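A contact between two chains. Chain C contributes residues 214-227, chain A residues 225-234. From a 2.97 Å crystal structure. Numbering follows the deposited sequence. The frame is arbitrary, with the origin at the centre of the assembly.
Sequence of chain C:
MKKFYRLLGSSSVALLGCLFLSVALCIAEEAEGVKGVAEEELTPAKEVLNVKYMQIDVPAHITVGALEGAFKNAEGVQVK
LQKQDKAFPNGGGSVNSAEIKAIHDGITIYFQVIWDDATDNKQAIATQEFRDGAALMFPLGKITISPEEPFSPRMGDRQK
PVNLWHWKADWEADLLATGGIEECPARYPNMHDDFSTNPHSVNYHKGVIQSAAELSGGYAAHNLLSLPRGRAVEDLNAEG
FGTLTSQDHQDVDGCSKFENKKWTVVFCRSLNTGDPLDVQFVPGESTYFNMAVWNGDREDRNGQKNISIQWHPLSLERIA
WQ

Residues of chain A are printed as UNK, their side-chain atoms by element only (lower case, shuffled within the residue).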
# COMPACT_ATOMS: atom_id res chain seq x y z
N GLU C 214 3.81 -21.48 -17.41
CA GLU C 214 3.37 -20.41 -16.49
C GLU C 214 1.96 -20.65 -16.03
O GLU C 214 1.56 -20.05 -15.05
CB GLU C 214 3.57 -19.06 -17.15
CG GLU C 214 5.02 -18.78 -17.37
CD GLU C 214 5.73 -18.57 -16.07
OE1 GLU C 214 5.19 -17.90 -15.26
OE2 GLU C 214 6.77 -19.08 -15.89
N LEU C 215 1.22 -21.51 -16.72
CA LEU C 215 -0.14 -21.77 -16.21
C LEU C 215 0.00 -22.55 -14.90
O LEU C 215 -0.66 -22.19 -13.95
CB LEU C 215 -0.90 -22.52 -17.29
CG LEU C 215 -1.60 -21.64 -18.31
CD1 LEU C 215 -2.06 -22.43 -19.50
CD2 LEU C 215 -2.77 -20.92 -17.70
N SER C 216 0.89 -23.55 -14.91
CA SER C 216 1.32 -24.45 -13.80
C SER C 216 0.27 -25.48 -13.44
O SER C 216 -0.58 -25.75 -14.25
CB SER C 216 1.80 -23.70 -12.61
OG SER C 216 2.92 -24.32 -12.04
N GLY C 217 0.43 -26.10 -12.28
CA GLY C 217 -0.50 -27.06 -11.69
C GLY C 217 -0.82 -28.22 -12.59
O GLY C 217 0.08 -28.72 -13.22
N GLY C 218 -2.09 -28.58 -12.66
CA GLY C 218 -2.57 -29.67 -13.51
C GLY C 218 -2.29 -29.38 -14.95
O GLY C 218 -1.96 -30.29 -15.67
N TYR C 219 -2.42 -28.13 -15.36
CA TYR C 219 -2.16 -27.82 -16.78
C TYR C 219 -0.71 -28.10 -17.16
O TYR C 219 -0.49 -28.69 -18.18
CB TYR C 219 -2.58 -26.40 -17.11
CG TYR C 219 -2.71 -26.23 -18.59
CD1 TYR C 219 -3.93 -26.36 -19.21
CD2 TYR C 219 -1.60 -26.07 -19.38
CE1 TYR C 219 -4.04 -26.26 -20.58
CE2 TYR C 219 -1.69 -25.98 -20.74
CZ TYR C 219 -2.92 -26.07 -21.34
OH TYR C 219 -3.01 -25.96 -22.69
N ALA C 220 0.25 -27.69 -16.33
CA ALA C 220 1.65 -27.95 -16.66
C ALA C 220 2.03 -29.41 -16.45
O ALA C 220 2.87 -29.94 -17.18
CB ALA C 220 2.57 -27.05 -15.83
N ALA C 221 1.43 -30.01 -15.44
CA ALA C 221 1.73 -31.39 -15.05
C ALA C 221 0.95 -32.36 -15.91
O ALA C 221 1.00 -33.53 -15.60
CB ALA C 221 1.42 -31.61 -13.60
N HIS C 222 0.17 -31.83 -16.84
CA HIS C 222 -0.63 -32.60 -17.81
C HIS C 222 -1.65 -33.48 -17.12
O HIS C 222 -1.94 -34.53 -17.63
CB HIS C 222 0.27 -33.32 -18.80
CG HIS C 222 0.51 -32.51 -20.02
ND1 HIS C 222 0.85 -33.06 -21.22
CD2 HIS C 222 0.41 -31.19 -20.23
CE1 HIS C 222 0.97 -32.13 -22.11
NE2 HIS C 222 0.71 -30.97 -21.53
N ASN C 223 -2.20 -32.98 -16.03
CA ASN C 223 -3.25 -33.71 -15.29
C ASN C 223 -4.46 -33.67 -16.19
O ASN C 223 -4.73 -32.63 -16.73
CB ASN C 223 -3.51 -33.06 -13.93
CG ASN C 223 -4.70 -33.64 -13.22
OD1 ASN C 223 -5.73 -33.87 -13.81
ND2 ASN C 223 -4.56 -33.85 -11.93
N LEU C 224 -5.17 -34.77 -16.30
CA LEU C 224 -6.33 -34.83 -17.17
C LEU C 224 -7.44 -33.90 -16.68
O LEU C 224 -8.06 -33.20 -17.48
CB LEU C 224 -6.83 -36.27 -17.29
CG LEU C 224 -5.98 -37.18 -18.17
CD1 LEU C 224 -6.36 -38.63 -17.98
CD2 LEU C 224 -6.11 -36.78 -19.63
N LEU C 225 -7.65 -33.82 -15.37
CA LEU C 225 -8.72 -32.97 -14.86
C LEU C 225 -8.52 -31.50 -15.22
O LEU C 225 -9.47 -30.71 -15.11
CB LEU C 225 -8.84 -33.11 -13.35
CG LEU C 225 -9.04 -34.52 -12.80
CD1 LEU C 225 -9.22 -34.47 -11.31
CD2 LEU C 225 -10.24 -35.18 -13.46
N SER C 226 -7.32 -31.12 -15.66
CA SER C 226 -7.02 -29.74 -16.00
C SER C 226 -6.96 -29.48 -17.50
O SER C 226 -6.84 -28.32 -17.91
CB SER C 226 -5.69 -29.33 -15.36
OG SER C 226 -5.69 -29.61 -13.98
N LEU C 227 -7.04 -30.52 -18.32
CA LEU C 227 -6.89 -30.41 -19.76
C LEU C 227 -8.20 -30.64 -20.49
O LEU C 227 -9.17 -31.15 -19.92
CB LEU C 227 -5.85 -31.42 -20.27
CG LEU C 227 -4.41 -31.28 -19.78
CD1 LEU C 227 -3.55 -32.39 -20.36
CD2 LEU C 227 -3.84 -29.92 -20.16
N UNK A 225 -8.75 -24.38 -3.85
CA UNK A 225 -9.16 -25.09 -5.06
C UNK A 225 -9.09 -24.15 -6.25
O UNK A 225 -9.69 -23.07 -6.25
c UNK A 225 -11.14 -26.38 -6.07
o UNK A 225 -12.73 -28.44 -9.32
c UNK A 225 -10.58 -25.64 -4.88
c UNK A 225 -12.20 -27.76 -8.24
c UNK A 225 -12.24 -25.89 -6.76
c UNK A 225 -11.11 -28.27 -7.57
c UNK A 225 -12.77 -26.57 -7.84
c UNK A 225 -10.58 -27.58 -6.50
N UNK A 226 -8.36 -24.58 -7.28
CA UNK A 226 -8.20 -23.80 -8.50
C UNK A 226 -9.28 -24.18 -9.50
O UNK A 226 -9.28 -25.30 -10.02
c UNK A 226 -3.74 -22.30 -12.55
n UNK A 226 -4.81 -22.23 -11.77
c UNK A 226 -6.82 -24.01 -9.10
n UNK A 226 -3.64 -21.49 -13.60
n UNK A 226 -2.76 -23.17 -12.30
c UNK A 226 -6.46 -22.97 -10.15
c UNK A 226 -5.02 -23.06 -10.59
N UNK A 227 -10.24 -23.28 -9.68
CA UNK A 227 -11.32 -23.53 -10.63
C UNK A 227 -10.86 -23.99 -12.00
O UNK A 227 -11.46 -24.89 -12.60
N UNK A 228 -9.78 -23.40 -12.51
CA UNK A 228 -9.32 -23.72 -13.87
C UNK A 228 -8.80 -25.16 -13.99
O UNK A 228 -9.15 -25.88 -14.93
c UNK A 228 -6.54 -22.28 -16.10
c UNK A 228 -8.24 -22.73 -14.31
c UNK A 228 -7.98 -22.69 -15.82
c UNK A 228 -8.96 -21.76 -16.51
N UNK A 229 -7.96 -25.58 -13.05
CA UNK A 229 -7.31 -26.88 -13.14
C UNK A 229 -8.11 -28.00 -12.48
O UNK A 229 -7.70 -29.17 -12.57
c UNK A 229 -5.01 -25.90 -13.33
o UNK A 229 -6.00 -26.30 -11.17
c UNK A 229 -5.91 -26.81 -12.51
N UNK A 230 -9.22 -27.67 -11.83
CA UNK A 230 -10.07 -28.62 -11.12
C UNK A 230 -9.31 -29.41 -10.06
O UNK A 230 -9.69 -30.53 -9.72
c UNK A 230 -10.75 -29.59 -12.10
n UNK A 230 -12.93 -27.74 -14.62
c UNK A 230 -12.98 -26.78 -15.54
c UNK A 230 -12.04 -29.06 -12.73
n UNK A 230 -11.92 -26.02 -15.77
n UNK A 230 -14.10 -26.58 -16.22
c UNK A 230 -11.75 -28.04 -13.81
N UNK A 231 -8.24 -28.83 -9.51
CA UNK A 231 -7.46 -29.42 -8.44
C UNK A 231 -7.06 -28.31 -7.48
O UNK A 231 -7.12 -27.12 -7.81
c UNK A 231 -6.56 -31.20 -10.01
c UNK A 231 -5.13 -29.24 -9.38
c UNK A 231 -6.21 -30.20 -8.92
N UNK A 232 -6.64 -28.70 -6.28
CA UNK A 232 -6.25 -27.75 -5.25
C UNK A 232 -4.75 -27.50 -5.26
O UNK A 232 -3.95 -28.35 -5.67
c UNK A 232 -6.68 -28.24 -3.87
o UNK A 232 -8.08 -28.38 -3.79
N UNK A 233 -4.37 -26.31 -4.81
CA UNK A 233 -2.98 -25.88 -4.73
C UNK A 233 -2.74 -25.27 -3.36
O UNK A 233 -3.67 -24.95 -2.62
o UNK A 233 -2.43 -24.65 -9.48
c UNK A 233 -2.72 -25.40 -7.24
c UNK A 233 -2.63 -24.86 -5.83
c UNK A 233 -2.56 -24.31 -8.29
o UNK A 233 -2.58 -23.12 -7.91
N UNK A 234 -1.46 -25.12 -3.01
CA UNK A 234 -1.10 -24.58 -1.70
C UNK A 234 0.29 -23.95 -1.80
O UNK A 234 0.99 -24.09 -2.80
c UNK A 234 0.39 -27.15 1.67
c UNK A 234 -0.05 -27.72 0.34
c UNK A 234 -1.12 -25.67 -0.63
c UNK A 234 0.01 -26.68 -0.76
n UNK A 234 1.83 -26.77 1.67

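Position A225 carries one carbon and then a six-carbon ring bearing a single oxygen, the pattern of a tyrosine. Tyr A225 does not touch the chain C stretch. At A226 three carbons and a nitrogen lead to a carbon holding two more nitrogens, which defines an arginine. The extended side chain of Arg A226 (t, t, t) reaches the end of a helix in chain C, where NH1 and NH2 both donate to Leu C215 O, at 2.8 and 3.1 Å. This carbonyl lies near the guanidinium plane, so one acceptor can serve both nitrogens.

Position A227 has no side-chain atoms and is Gly A227, out of reach of the chain C stretch. A228 has four carbons forked at the second, a leucine; CD2 of Leu A228 lies 4.3 Å from CD2 of Leu C215, an apolar contact beside the arginine. At A229 one carbon carries an oxygen and a carbon, which identifies a threonine. The backbone of Thr A229 supplies the main polar link here: Ser C226 OG donates to Thr A229 O over a very short 2.5 Å. The methyl of Thr A229, CG2, faces the helical turn, 4.0 Å from Gly C218 N and equally far from Tyr C219 N.

Position A230 repeats the three carbons, nitrogen and three-coordinate carbon with two nitrogens. Arg A230 has its CB 3.5 Å from Leu C225 O, but the end of the side chain leads away, and NH1 donates to Leu A228 O at 2.9 Å. A231 has one carbon carrying two others, a valine: CG1 of Val A231 packs 3.8 Å from Asn C223 ND2 and 4.4 Å from Leu C225 CD1.

A232, with one carbon and one oxygen, is Ser A232 and makes no contact with the chain C stretch. At A233 three carbons end in two oxygens, a glutamate. Glu A233 OE2 forms a salt bridge with Arg A226 NH1 at 3.2 Å and approaches Gly C217 CA to 3.8 Å. Four carbons in a row ending in nitrogen make A234 a lysine, and Lys A234 is also out of reach.

The contact rests on two backbone carbonyls, one from each chain, each met by a side chain of the other. Glu A233 holds the guanidinium from within chain A while it binds Leu C215 O. Close approach also depends on glycine: an ideal CB on Gly C217 would lie 2.6 Å from Glu A233 OE2, a clash across the contact. Within chain C, an ideal CB on Gly C218 would lie 1.8 Å from Ser C226 OG, the hydroxyl that donates to Thr A229 O. Leucine and valine side chains add apolar packing around these bonds.

Chain A, residues 225-234: YRGLTRVSEK
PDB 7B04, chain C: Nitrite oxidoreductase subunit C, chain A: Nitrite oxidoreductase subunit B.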